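Local coordinates for protein vacuolar aminopeptidase 1 (Saccharomyces cerevisiae, PDB 5JGF) that removes N-terminal amino acids, preferably neutral or hydrophobic ones, from peptides and proteins in the yeast vacuole as a zinc-dependent dodecameric aminopeptidase, at residues D[22-27]-D[237-242]; D[91-96]-D[117-122]; D[125-130]-D[438-443]; D[260-265]-D[343-348]. All blocks are in the same frame, centred on the assembly; numbering follows the deposited sequence.

How the contacts relate
Contacts 2, 3 and 4 meet at the two-zinc centre of one subunit; contact 1 lies next to contact 2. The centre of contact 2 is about 10, 12 and 13 Å from those of contacts 1, 3 and 4. Contacts 1 and 2 share the six-stranded antiparallel sheet, through strands 233-242 and 112-119; contact 4 rests on strand 339-347 of the nine-stranded mixed sheet. Along the chain contact 2 closes first, contacts 1 and 3 interlock, and contact 4 falls between the halves of contact 3. Contacts 2, 3 and 4 each supply zinc ligands, so distant parts of the sequence converge on the site. Contacts 1 and 2 touch the second subunit, contacts 3 and 4 the third.

Contact 1 (D[22-27]-D[237-242]); sequences NPTTYH and DLDLFD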
loop_
_atom_site.group_PDB
_atom_site.type_symbol
_atom_site.label_atom_id
_atom_site.label_comp_id
_atom_site.label_asym_id
_atom_site.label_seq_id
_atom_site.Cartn_x
_atom_site.Cartn_y
_atom_site.Cartn_z
ATOM N N ASN D 22 37.240 36.757 4.025
ATOM C CA ASN D 22 36.836 36.763 2.619
ATOM C C ASN D 22 35.711 35.749 2.407
ATOM O O ASN D 22 35.900 34.709 1.784
ATOM C CB ASN D 22 38.051 36.413 1.760
ATOM C CG ASN D 22 39.216 37.348 2.015
ATOM O OD1 ASN D 22 39.250 38.463 1.501
ATOM N ND2 ASN D 22 40.162 36.909 2.842
ATOM N N PRO D 23 34.512 36.070 2.908
ATOM C CA PRO D 23 33.314 35.226 2.827
ATOM C C PRO D 23 32.732 34.882 1.462
ATOM O O PRO D 23 32.203 33.786 1.282
ATOM C CB PRO D 23 32.317 35.975 3.705
ATOM C CG PRO D 23 32.685 37.408 3.448
ATOM C CD PRO D 23 34.193 37.365 3.536
ATOM N N THR D 24 32.810 35.806 0.506
ATOM C CA THR D 24 32.255 35.542 -0.819
ATOM C C THR D 24 33.338 35.291 -1.863
ATOM O O THR D 24 34.514 35.589 -1.643
ATOM C CB THR D 24 31.387 36.716 -1.309
ATOM O OG1 THR D 24 32.231 37.805 -1.707
ATOM C CG2 THR D 24 30.452 37.186 -0.196
ATOM N N THR D 25 32.936 34.739 -3.001
ATOM C CA THR D 25 33.880 34.458 -4.075
ATOM C C THR D 25 34.607 35.746 -4.473
ATOM O O THR D 25 35.814 35.737 -4.731
ATOM C CB THR D 25 33.154 33.866 -5.296
ATOM O OG1 THR D 25 32.394 32.721 -4.881
ATOM C CG2 THR D 25 34.159 33.430 -6.358
ATOM N N TYR D 26 33.875 36.855 -4.507
ATOM C CA TYR D 26 34.473 38.146 -4.851
ATOM C C TYR D 26 35.620 38.501 -3.911
ATOM O O TYR D 26 36.677 38.949 -4.361
ATOM C CB TYR D 26 33.426 39.259 -4.791
ATOM C CG TYR D 26 32.359 39.157 -5.853
ATOM C CD1 TYR D 26 32.664 39.360 -7.199
ATOM C CD2 TYR D 26 31.040 38.861 -5.512
ATOM C CE1 TYR D 26 31.678 39.272 -8.182
ATOM C CE2 TYR D 26 30.049 38.768 -6.485
ATOM C CZ TYR D 26 30.373 38.975 -7.814
ATOM O OH TYR D 26 29.395 38.876 -8.779
ATOM N N HIS D 27 35.414 38.311 -2.606
ATOM C CA HIS D 27 36.455 38.623 -1.622
ATOM C C HIS D 27 37.658 37.711 -1.799
ATOM O O HIS D 27 38.800 38.156 -1.711
ATOM C CB HIS D 27 35.946 38.468 -0.180
ATOM C CG HIS D 27 34.911 39.474 0.216
ATOM N ND1 HIS D 27 33.559 39.252 0.065
ATOM C CD2 HIS D 27 35.031 40.714 0.750
ATOM C CE1 HIS D 27 32.890 40.310 0.489
ATOM N NE2 HIS D 27 33.760 41.212 0.910
ATOM N N ASP D 237 25.162 41.803 -5.978
ATOM C CA ASP D 237 25.235 40.346 -5.973
ATOM C C ASP D 237 25.745 40.028 -4.573
ATOM O O ASP D 237 26.952 40.003 -4.334
ATOM C CB ASP D 237 26.235 39.870 -7.034
ATOM C CG ASP D 237 26.346 38.356 -7.108
ATOM O OD1 ASP D 237 25.713 37.663 -6.285
ATOM O OD2 ASP D 237 27.079 37.860 -7.993
ATOM N N LEU D 238 24.815 39.806 -3.648
ATOM C CA LEU D 238 25.166 39.531 -2.258
ATOM C C LEU D 238 24.829 38.115 -1.805
ATOM O O LEU D 238 23.852 37.522 -2.266
ATOM C CB LEU D 238 24.453 40.530 -1.336
ATOM C CG LEU D 238 24.626 42.018 -1.669
ATOM C CD1 LEU D 238 23.875 42.868 -0.643
ATOM C CD2 LEU D 238 26.107 42.374 -1.678
ATOM N N ASP D 239 25.655 37.593 -0.898
ATOM C CA ASP D 239 25.490 36.259 -0.321
ATOM C C ASP D 239 25.127 36.410 1.146
ATOM O O ASP D 239 25.327 37.469 1.747
ATOM C CB ASP D 239 26.807 35.470 -0.269
ATOM C CG ASP D 239 27.388 35.146 -1.618
ATOM O OD1 ASP D 239 28.457 34.502 -1.611
ATOM O OD2 ASP D 239 26.812 35.508 -2.658
ATOM N N LEU D 240 24.617 35.323 1.712
ATOM C CA LEU D 240 24.348 35.231 3.137
ATOM C C LEU D 240 25.283 34.076 3.471
ATOM O O LEU D 240 25.305 33.070 2.758
ATOM C CB LEU D 240 22.902 34.844 3.438
ATOM C CG LEU D 240 21.858 35.947 3.300
ATOM C CD1 LEU D 240 20.558 35.451 3.928
ATOM C CD2 LEU D 240 22.329 37.223 4.010
ATOM N N PHE D 241 26.067 34.219 4.533
ATOM C CA PHE D 241 27.028 33.186 4.901
ATOM C C PHE D 241 27.223 33.119 6.409
ATOM O O PHE D 241 26.898 34.063 7.125
ATOM C CB PHE D 241 28.363 33.504 4.230
ATOM C CG PHE D 241 28.778 34.939 4.393
ATOM C CD1 PHE D 241 29.324 35.389 5.593
ATOM C CD2 PHE D 241 28.559 35.856 3.370
ATOM C CE1 PHE D 241 29.646 36.739 5.773
ATOM C CE2 PHE D 241 28.875 37.208 3.537
ATOM C CZ PHE D 241 29.420 37.649 4.742
ATOM N N ASP D 242 27.766 31.998 6.878
ATOM C CA ASP D 242 28.019 31.793 8.303
ATOM C C ASP D 242 29.164 32.708 8.741
ATOM O O ASP D 242 30.240 32.687 8.140
ATOM C CB ASP D 242 28.416 30.332 8.560
ATOM C CG ASP D 242 28.361 29.955 10.031
ATOM O OD1 ASP D 242 28.477 30.852 10.892
ATOM O OD2 ASP D 242 28.213 28.753 10.328
HETATM O O HOH W 1 29.570 32.815 0.748
HETATM O O HOH W 2 30.242 33.705 -3.079
#
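P23 lies over the centre of one face of the F241 ring: its CB is 3.4 Å from the centroid of the F241 ring and 7° off the normal, a CH-pi contact, while P23 CG lies nearest F241 CZ. T24 CG2 reaches the same ring obliquely. On the H27 ring, P23 CD covers one face toward the rim and T24 CB is at the edge. The Y26 ring works through its edge instead, meeting the D237 carboxylate, whose plane stands almost perpendicular to it. There Y26 OH donates to D237 OD2 at 2.6 Å, on the anti side and 31° out of the carboxylate plane. A phenylalanine in place of Y26 would probably leave D237 OD2 without this donor and slacken the tie between helix and strand.

Between the two rings, D239 OD1 packs against T24 CG2 at 3.6 Å. One water links P23 O (2.9 Å) to D239 OD1 (3.1 Å). T24 is the N-cap of helix 25-38, and its OG1 bonds to H27 ND1.

K98 forms salt bridges with D237 OD1 and D239 OD2. That lysine probably favours the ionised form of both aspartates on strand 233-242, and the helix N-terminus may add to this at D239.

Contact 2 (D[91-96]-D[117-122]); sequences HVDALT and APYGGT. With ZN (zinc ion), chain K.
Y119 meets D93 at about a right angle, the ring and carboxylate planes nearly perpendicular. Y119 OH donates to D93 OD1 at 2.6 Å, approaching on the anti side and somewhat out of the carboxylate plane, with OD1 close to the ring plane. Y119 CG is anti to the backbone N (chi1 175°), and the ring beyond it lies beside A94 O and D93. T96 CG2 lies 3.6 Å from Y119 CB, and Y119 CD2 touches both A94 O and T96 CG2. An alanine at Y119 would probably leave D93 OD1 without its hydroxyl donor and open a gap where the ring packed on A94 O.

The backbones of T96 and Y119 form an antiparallel hydrogen-bonded pair. T96 N donates to Y119 O at 3.2 Å; in return T96 O accepts from Y119 N at 2.9 Å and from T122 OG1 at 2.8 Å, the two donors standing over opposite faces of its carbonyl plane. L95 packs its CB on T122 CG2 (3.6 Å) and its CD2 against the G121 backbone.

D93 OD1 and OD2 also accept from the backbone N of E299 and E298. H91 ND1 donates to D93 O (3.0 Å), and more weakly to D93 OD2, while H91 NE2 binds zinc at 2.1 Å. This is the His-x-Asp signature of two-zinc exopeptidases, in which the aspartate sits behind the ligand histidine in the second shell.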
loop_
_atom_site.group_PDB
_atom_site.type_symbol
_atom_site.label_atom_id
_atom_site.label_comp_id
_atom_site.label_asym_id
_atom_site.label_seq_id
_atom_site.Cartn_x
_atom_site.Cartn_y
_atom_site.Cartn_z
ATOM N N HIS D 91 38.386 25.462 -7.560
ATOM C CA HIS D 91 37.256 26.376 -7.643
ATOM C C HIS D 91 37.123 27.208 -6.379
ATOM O O HIS D 91 37.369 26.728 -5.272
ATOM C CB HIS D 91 35.951 25.627 -7.996
ATOM C CG HIS D 91 35.430 24.716 -6.924
ATOM N ND1 HIS D 91 34.534 25.136 -5.964
ATOM C CD2 HIS D 91 35.598 23.387 -6.724
ATOM C CE1 HIS D 91 34.167 24.104 -5.223
ATOM N NE2 HIS D 91 34.798 23.031 -5.665
ATOM N N VAL D 92 36.778 28.479 -6.560
ATOM C CA VAL D 92 36.641 29.391 -5.436
ATOM C C VAL D 92 35.208 29.672 -5.022
ATOM O O VAL D 92 34.979 30.376 -4.045
ATOM C CB VAL D 92 37.360 30.729 -5.713
ATOM C CG1 VAL D 92 38.862 30.538 -5.593
ATOM C CG2 VAL D 92 36.999 31.241 -7.101
ATOM N N ASP D 93 34.239 29.145 -5.765
ATOM C CA ASP D 93 32.854 29.345 -5.366
ATOM C C ASP D 93 32.569 28.279 -4.314
ATOM O O ASP D 93 33.191 27.216 -4.315
ATOM C CB ASP D 93 31.888 29.185 -6.552
ATOM C CG ASP D 93 31.920 27.791 -7.167
ATOM O OD1 ASP D 93 30.828 27.207 -7.377
ATOM O OD2 ASP D 93 33.023 27.284 -7.455
ATOM N N ALA D 94 31.660 28.580 -3.395
ATOM C CA ALA D 94 31.285 27.627 -2.357
ATOM C C ALA D 94 29.779 27.704 -2.169
ATOM O O ALA D 94 29.160 28.716 -2.503
ATOM C CB ALA D 94 31.985 27.960 -1.053
ATOM N N LEU D 95 29.184 26.637 -1.647
ATOM C CA LEU D 95 27.746 26.642 -1.414
ATOM C C LEU D 95 27.401 27.866 -0.581
ATOM O O LEU D 95 28.097 28.188 0.387
ATOM C CB LEU D 95 27.309 25.373 -0.677
ATOM C CG LEU D 95 26.679 24.288 -1.556
ATOM C CD1 LEU D 95 27.682 23.835 -2.612
ATOM C CD2 LEU D 95 26.244 23.111 -0.689
ATOM N N THR D 96 26.333 28.556 -0.961
ATOM C CA THR D 96 25.929 29.741 -0.232
ATOM C C THR D 96 24.456 30.043 -0.475
ATOM O O THR D 96 23.725 29.221 -1.034
ATOM C CB THR D 96 26.807 30.960 -0.644
ATOM O OG1 THR D 96 26.546 32.059 0.231
ATOM C CG2 THR D 96 26.513 31.385 -2.079
ATOM N N ALA D 117 17.727 32.807 -2.454
ATOM C CA ALA D 117 17.720 31.560 -3.211
ATOM C C ALA D 117 18.991 30.779 -2.897
ATOM O O ALA D 117 20.031 31.363 -2.585
ATOM C CB ALA D 117 17.641 31.853 -4.705
ATOM N N PRO D 118 18.925 29.444 -2.972
ATOM C CA PRO D 118 20.110 28.640 -2.680
ATOM C C PRO D 118 21.077 28.583 -3.860
ATOM O O PRO D 118 20.657 28.536 -5.014
ATOM C CB PRO D 118 19.518 27.269 -2.375
ATOM C CG PRO D 118 18.383 27.196 -3.367
ATOM C CD PRO D 118 17.765 28.588 -3.290
ATOM N N TYR D 119 22.370 28.622 -3.558
ATOM C CA TYR D 119 23.411 28.495 -4.574
ATOM C C TYR D 119 23.979 27.128 -4.212
ATOM O O TYR D 119 24.745 26.999 -3.262
ATOM C CB TYR D 119 24.494 29.571 -4.411
ATOM C CG TYR D 119 25.649 29.389 -5.376
ATOM C CD1 TYR D 119 25.543 29.788 -6.709
ATOM C CD2 TYR D 119 26.830 28.765 -4.967
ATOM C CE1 TYR D 119 26.588 29.568 -7.615
ATOM C CE2 TYR D 119 27.877 28.537 -5.863
ATOM C CZ TYR D 119 27.750 28.941 -7.184
ATOM O OH TYR D 119 28.784 28.724 -8.064
ATOM N N GLY D 120 23.596 26.100 -4.958
ATOM C CA GLY D 120 24.045 24.767 -4.612
ATOM C C GLY D 120 23.053 24.242 -3.580
ATOM O O GLY D 120 22.014 24.872 -3.350
ATOM N N GLY D 121 23.372 23.121 -2.939
ATOM C CA GLY D 121 22.461 22.533 -1.967
ATOM C C GLY D 121 22.417 23.117 -0.565
ATOM O O GLY D 121 22.736 22.431 0.406
ATOM N N THR D 122 22.011 24.377 -0.444
ATOM C CA THR D 122 21.926 25.018 0.864
ATOM C C THR D 122 20.470 25.158 1.308
ATOM O O THR D 122 19.577 24.533 0.733
ATOM C CB THR D 122 22.584 26.414 0.847
ATOM O OG1 THR D 122 21.926 27.242 -0.117
ATOM C CG2 THR D 122 24.068 26.298 0.488
HETATM ZN ZN ZN K . 34.578 21.115 -4.721
HETATM O O HOH W 3 34.575 18.901 -3.750
HETATM O O HOH W 4 32.653 20.814 -5.346
#

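Contact 3 (D[125-130]-D[438-443]); sequences ELWLDR and HSIRAA. With ZN (zinc ion), chain L.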
loop_
_atom_site.group_PDB
_atom_site.type_symbol
_atom_site.label_atom_id
_atom_site.label_comp_id
_atom_site.label_asym_id
_atom_site.label_seq_id
_atom_site.Cartn_x
_atom_site.Cartn_y
_atom_site.Cartn_z
ATOM N N GLU D 125 18.621 21.780 6.716
ATOM C CA GLU D 125 18.695 21.834 8.164
ATOM C C GLU D 125 20.026 22.303 8.740
ATOM O O GLU D 125 20.063 22.844 9.843
ATOM C CB GLU D 125 18.281 20.484 8.749
ATOM C CG GLU D 125 16.762 20.375 8.874
ATOM C CD GLU D 125 16.261 18.951 8.944
ATOM O OE1 GLU D 125 16.248 18.275 7.891
ATOM O OE2 GLU D 125 15.880 18.512 10.051
ATOM N N LEU D 126 21.116 22.127 8.001
ATOM C CA LEU D 126 22.413 22.571 8.502
ATOM C C LEU D 126 22.506 24.097 8.482
ATOM O O LEU D 126 23.319 24.684 9.199
ATOM C CB LEU D 126 23.548 21.957 7.676
ATOM C CG LEU D 126 23.654 20.425 7.751
ATOM C CD1 LEU D 126 24.750 19.937 6.819
ATOM C CD2 LEU D 126 23.945 19.991 9.180
ATOM N N TRP D 127 21.663 24.738 7.677
ATOM C CA TRP D 127 21.662 26.195 7.584
ATOM C C TRP D 127 20.720 26.856 8.581
ATOM O O TRP D 127 20.671 28.084 8.691
ATOM C CB TRP D 127 21.311 26.641 6.160
ATOM C CG TRP D 127 22.505 26.641 5.247
ATOM C CD1 TRP D 127 23.145 25.551 4.723
ATOM C CD2 TRP D 127 23.237 27.790 4.798
ATOM N NE1 TRP D 127 24.233 25.953 3.979
ATOM C CE2 TRP D 127 24.311 27.321 4.009
ATOM C CE3 TRP D 127 23.089 29.172 4.990
ATOM C CZ2 TRP D 127 25.236 28.186 3.409
ATOM C CZ3 TRP D 127 24.010 30.032 4.393
ATOM C CH2 TRP D 127 25.069 29.534 3.613
ATOM N N LEU D 128 19.973 26.041 9.317
ATOM C CA LEU D 128 19.052 26.577 10.310
ATOM C C LEU D 128 19.805 26.984 11.568
ATOM O O LEU D 128 20.781 26.344 11.958
ATOM C CB LEU D 128 18.010 25.531 10.708
ATOM C CG LEU D 128 17.046 25.019 9.640
ATOM C CD1 LEU D 128 16.172 23.930 10.248
ATOM C CD2 LEU D 128 16.197 26.161 9.116
ATOM N N ASP D 129 19.342 28.055 12.199
ATOM C CA ASP D 129 19.929 28.518 13.445
ATOM C C ASP D 129 21.430 28.754 13.386
ATOM O O ASP D 129 22.168 28.395 14.306
ATOM C CB ASP D 129 19.579 27.520 14.552
ATOM C CG ASP D 129 18.079 27.301 14.674
ATOM O OD1 ASP D 129 17.325 28.139 14.142
ATOM O OD2 ASP D 129 17.650 26.305 15.296
ATOM N N ARG D 130 21.866 29.367 12.292
ATOM C CA ARG D 130 23.267 29.714 12.081
ATOM C C ARG D 130 23.292 31.240 11.942
ATOM O O ARG D 130 22.394 31.821 11.327
ATOM C CB ARG D 130 23.782 29.065 10.791
ATOM C CG ARG D 130 23.745 27.534 10.792
ATOM C CD ARG D 130 24.907 26.928 11.572
ATOM N NE ARG D 130 24.874 25.467 11.530
ATOM C CZ ARG D 130 25.867 24.679 11.931
ATOM N NH1 ARG D 130 26.990 25.204 12.412
ATOM N NH2 ARG D 130 25.743 23.362 11.841
ATOM N N HIS D 438 30.098 20.244 1.970
ATOM C CA HIS D 438 28.839 20.941 1.697
ATOM C C HIS D 438 28.007 21.328 2.913
ATOM O O HIS D 438 26.891 21.833 2.776
ATOM C CB HIS D 438 27.978 20.158 0.703
ATOM C CG HIS D 438 28.495 20.210 -0.699
ATOM N ND1 HIS D 438 27.770 19.762 -1.782
ATOM C CD2 HIS D 438 29.673 20.661 -1.196
ATOM C CE1 HIS D 438 28.478 19.935 -2.886
ATOM N NE2 HIS D 438 29.635 20.478 -2.557
ATOM N N SER D 439 28.536 21.090 4.103
ATOM C CA SER D 439 27.837 21.515 5.306
ATOM C C SER D 439 28.105 23.019 5.376
ATOM O O SER D 439 28.905 23.545 4.601
ATOM C CB SER D 439 28.434 20.853 6.550
ATOM O OG SER D 439 27.959 21.494 7.727
ATOM N N ILE D 440 27.447 23.718 6.290
ATOM C CA ILE D 440 27.701 25.145 6.426
ATOM C C ILE D 440 29.008 25.313 7.218
ATOM O O ILE D 440 29.663 26.354 7.149
ATOM C CB ILE D 440 26.531 25.870 7.132
ATOM C CG1 ILE D 440 26.692 27.384 6.956
ATOM C CG2 ILE D 440 26.469 25.477 8.605
ATOM C CD1 ILE D 440 25.527 28.201 7.476
ATOM N N ARG D 441 29.393 24.279 7.962
ATOM C CA ARG D 441 30.647 24.319 8.725
ATOM C C ARG D 441 31.283 22.934 8.678
ATOM O O ARG D 441 30.793 21.981 9.295
ATOM C CB ARG D 441 30.394 24.752 10.174
ATOM C CG ARG D 441 31.668 25.088 10.968
ATOM C CD ARG D 441 31.301 25.641 12.340
ATOM N NE ARG D 441 32.447 25.965 13.193
ATOM C CZ ARG D 441 33.218 27.045 13.062
ATOM N NH1 ARG D 441 34.226 27.242 13.901
ATOM N NH2 ARG D 441 32.990 27.924 12.094
ATOM N N ALA D 442 32.383 22.830 7.936
ATOM C CA ALA D 442 33.075 21.563 7.751
ATOM C C ALA D 442 34.312 21.383 8.622
ATOM O O ALA D 442 34.580 22.186 9.519
ATOM C CB ALA D 442 33.446 21.401 6.271
ATOM N N ALA D 443 35.064 20.319 8.355
ATOM C CA ALA D 443 36.264 20.038 9.133
ATOM C C ALA D 443 37.324 19.270 8.359
ATOM O O ALA D 443 37.016 18.470 7.481
ATOM C CB ALA D 443 35.892 19.254 10.389
HETATM ZN ZN ZN L . 31.376 21.015 -3.689
HETATM O O HOH W 5 26.436 24.701 2.727
HETATM O O HOH W 4 32.653 20.814 -5.346
#
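I440, in the loop after the zinc ligand H438, packs against W127 in the loop between strands 112-119 and 132-140, where this subunit packs on the third. The two methyl-bearing branches of I440 take different partners. I440 CD1 sits over the face of the indole, 3.6 Å from the centroid of the W127 six-membered ring and 13° off its normal, a CH-pi contact. I440 CG2 lies over the R130 guanidinium, offset toward its rim, 3.3 Å from R130 NE. The R130 chain, bent at chi2 (-79°), runs past I440 in the opposite direction, and its NE donates to L126 O at 2.9 Å; I440 CG2 touches both R130 NE and L126 O.

S439 makes an ST turn, its OG accepting from R441 N at 3.1 Å, and L126 CD1 packs against S439 OG at 3.7 Å. The hydroxyl also bonds to D129 of the third subunit, and R441 forms a salt bridge with D131 there. I440 N is buried without a partner in the model.

Nearer the metal, one water accepts from W127 NE1 (2.8 Å) and lies 2.9 Å from H438 O, to which it may donate. H438 NE2 binds the zinc ion of chain L at 2.1 Å.

Contact 4 (D[260-265]-D[343-348]); sequences RLDDRL and ADVNHL. With ZN (zinc ion), chain K; ZN (zinc ion), chain L.
D262 and D344 come together on the zinc ion of chain K, bound by D262 OD1 at 2.0 Å and D344 OD1 at 2.1 Å; D344 OD2 adds a longer bond in a lopsided bidentate grip. The two carboxylates are turned 52° apart. D262 OD2 binds the zinc ion of chain L, again at 2.0 Å, making D262 the bridging carboxylate of the pair, and one water also spans both metals. H91 completes the protein ligands of the first ion, while E299 and H438 serve the second.

Behind the ligands stands D263, joined to D262 by a cis peptide bond, as in related two-zinc exopeptidases. Its OD1 accepts from V345 N at 3.2 Å, the donor standing well above the carboxylate plane, which fixes the backbone just after D344; its OD2 accepts from H91 N. V345 CG2 presses on D262 CG at 3.5 Å, backing the bridging carboxylate with a methyl, and V345 O accepts at 3.0 Å from a second water bound to the first zinc. V345 CG1 turns to L265 CD2, 4.0 Å away.

Further out, H347 meets the rings of H169 and F170 of the third subunit; H347 and H169 probably bind substrate. L261 and L265 lean on F15 of helix 7-21. The start of helix 261-278 lies against the end of strand 339-347, which runs between strands 86-91 and 426-434 of the mixed sheet.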
loop_
_atom_site.group_PDB
_atom_site.type_symbol
_atom_site.label_atom_id
_atom_site.label_comp_id
_atom_site.label_asym_id
_atom_site.label_seq_id
_atom_site.Cartn_x
_atom_site.Cartn_y
_atom_site.Cartn_z
ATOM N N ARG D 260 32.898 26.833 4.339
ATOM C CA ARG D 260 33.339 26.971 2.958
ATOM C C ARG D 260 34.698 26.358 2.594
ATOM O O ARG D 260 35.441 26.927 1.796
ATOM C CB ARG D 260 33.299 28.468 2.606
ATOM C CG ARG D 260 31.969 29.139 3.024
ATOM C CD ARG D 260 31.930 30.653 2.785
ATOM N NE ARG D 260 32.819 31.416 3.666
ATOM C CZ ARG D 260 32.506 31.842 4.888
ATOM N NH1 ARG D 260 33.396 32.532 5.595
ATOM N NH2 ARG D 260 31.311 31.593 5.409
ATOM N N LEU D 261 35.013 25.193 3.161
ATOM C CA LEU D 261 36.276 24.512 2.861
ATOM C C LEU D 261 36.328 24.048 1.398
ATOM O O LEU D 261 37.373 24.081 0.762
ATOM C CB LEU D 261 36.476 23.312 3.798
ATOM C CG LEU D 261 36.656 23.571 5.296
ATOM C CD1 LEU D 261 37.002 22.262 5.994
ATOM C CD2 LEU D 261 37.776 24.590 5.515
ATOM N N ASP D 262 35.194 23.607 0.875
ATOM C CA ASP D 262 35.091 23.155 -0.505
ATOM C C ASP D 262 34.788 24.384 -1.374
ATOM O O ASP D 262 33.696 24.936 -1.267
ATOM C CB ASP D 262 33.922 22.160 -0.595
ATOM C CG ASP D 262 33.674 21.635 -2.000
ATOM O OD1 ASP D 262 34.443 21.952 -2.924
ATOM O OD2 ASP D 262 32.703 20.865 -2.183
ATOM N N ASP D 263 35.725 24.858 -2.201
ATOM C CA ASP D 263 37.068 24.295 -2.398
ATOM C C ASP D 263 38.144 25.364 -2.102
ATOM O O ASP D 263 39.216 25.374 -2.705
ATOM C CB ASP D 263 37.165 23.788 -3.858
ATOM C CG ASP D 263 38.487 23.097 -4.184
ATOM O OD1 ASP D 263 39.067 22.437 -3.297
ATOM O OD2 ASP D 263 38.951 23.192 -5.345
ATOM N N ARG D 264 37.858 26.268 -1.173
ATOM C CA ARG D 264 38.811 27.324 -0.842
ATOM C C ARG D 264 39.998 26.747 -0.081
ATOM O O ARG D 264 41.058 27.373 0.024
ATOM C CB ARG D 264 38.099 28.427 -0.050
ATOM C CG ARG D 264 37.134 29.201 -0.948
ATOM C CD ARG D 264 36.090 30.038 -0.226
ATOM N NE ARG D 264 35.159 30.564 -1.222
ATOM C CZ ARG D 264 34.132 31.365 -0.960
ATOM N NH1 ARG D 264 33.889 31.750 0.283
ATOM N NH2 ARG D 264 33.335 31.771 -1.944
ATOM N N LEU D 265 39.830 25.531 0.438
ATOM C CA LEU D 265 40.918 24.854 1.150
ATOM C C LEU D 265 42.036 24.548 0.138
ATOM O O LEU D 265 43.205 24.878 0.365
ATOM C CB LEU D 265 40.402 23.555 1.789
ATOM C CG LEU D 265 41.391 22.617 2.488
ATOM C CD1 LEU D 265 42.223 23.382 3.518
ATOM C CD2 LEU D 265 40.605 21.491 3.157
ATOM N N ALA D 343 42.592 20.168 -8.414
ATOM C CA ALA D 343 42.564 20.110 -6.960
ATOM C C ALA D 343 41.224 20.503 -6.364
ATOM O O ALA D 343 40.874 21.681 -6.317
ATOM C CB ALA D 343 43.673 20.995 -6.385
ATOM N N ASP D 344 40.478 19.499 -5.914
ATOM C CA ASP D 344 39.179 19.721 -5.297
ATOM C C ASP D 344 39.119 18.792 -4.090
ATOM O O ASP D 344 39.527 17.633 -4.163
ATOM C CB ASP D 344 38.048 19.389 -6.278
ATOM C CG ASP D 344 36.717 19.993 -5.861
ATOM O OD1 ASP D 344 36.640 20.543 -4.747
ATOM O OD2 ASP D 344 35.748 19.917 -6.650
ATOM N N VAL D 345 38.632 19.310 -2.971
ATOM C CA VAL D 345 38.542 18.518 -1.755
ATOM C C VAL D 345 37.781 17.218 -1.975
ATOM O O VAL D 345 36.847 17.161 -2.775
ATOM C CB VAL D 345 37.844 19.314 -0.630
ATOM C CG1 VAL D 345 38.708 20.501 -0.222
ATOM C CG2 VAL D 345 36.471 19.795 -1.103
ATOM N N ASN D 346 38.212 16.164 -1.291
ATOM C CA ASN D 346 37.523 14.888 -1.377
ATOM C C ASN D 346 37.092 14.508 0.037
ATOM O O ASN D 346 37.218 15.311 0.965
ATOM C CB ASN D 346 38.388 13.798 -2.028
ATOM C CG ASN D 346 39.859 13.960 -1.737
ATOM O OD1 ASN D 346 40.250 14.245 -0.611
ATOM N ND2 ASN D 346 40.689 13.758 -2.758
ATOM N N HIS D 347 36.605 13.288 0.217
ATOM C CA HIS D 347 36.062 12.891 1.510
ATOM C C HIS D 347 36.914 12.160 2.530
ATOM O O HIS D 347 37.412 11.066 2.271
ATOM C CB HIS D 347 34.800 12.057 1.275
ATOM C CG HIS D 347 33.815 12.699 0.350
ATOM N ND1 HIS D 347 33.013 13.754 0.731
ATOM C CD2 HIS D 347 33.507 12.441 -0.944
ATOM C CE1 HIS D 347 32.254 14.118 -0.287
ATOM N NE2 HIS D 347 32.535 13.337 -1.316
ATOM N N LEU D 348 37.054 12.763 3.706
ATOM C CA LEU D 348 37.773 12.124 4.797
ATOM C C LEU D 348 36.859 11.018 5.310
ATOM O O LEU D 348 35.636 11.148 5.275
ATOM C CB LEU D 348 38.011 13.097 5.952
ATOM C CG LEU D 348 39.267 13.962 5.974
ATOM C CD1 LEU D 348 39.212 14.890 7.190
ATOM C CD2 LEU D 348 40.502 13.070 6.038
HETATM ZN ZN ZN K . 34.578 21.115 -4.721
HETATM ZN ZN ZN L . 31.376 21.015 -3.689
HETATM O O HOH W 3 34.575 18.901 -3.750
HETATM O O HOH W 4 32.653 20.814 -5.346
#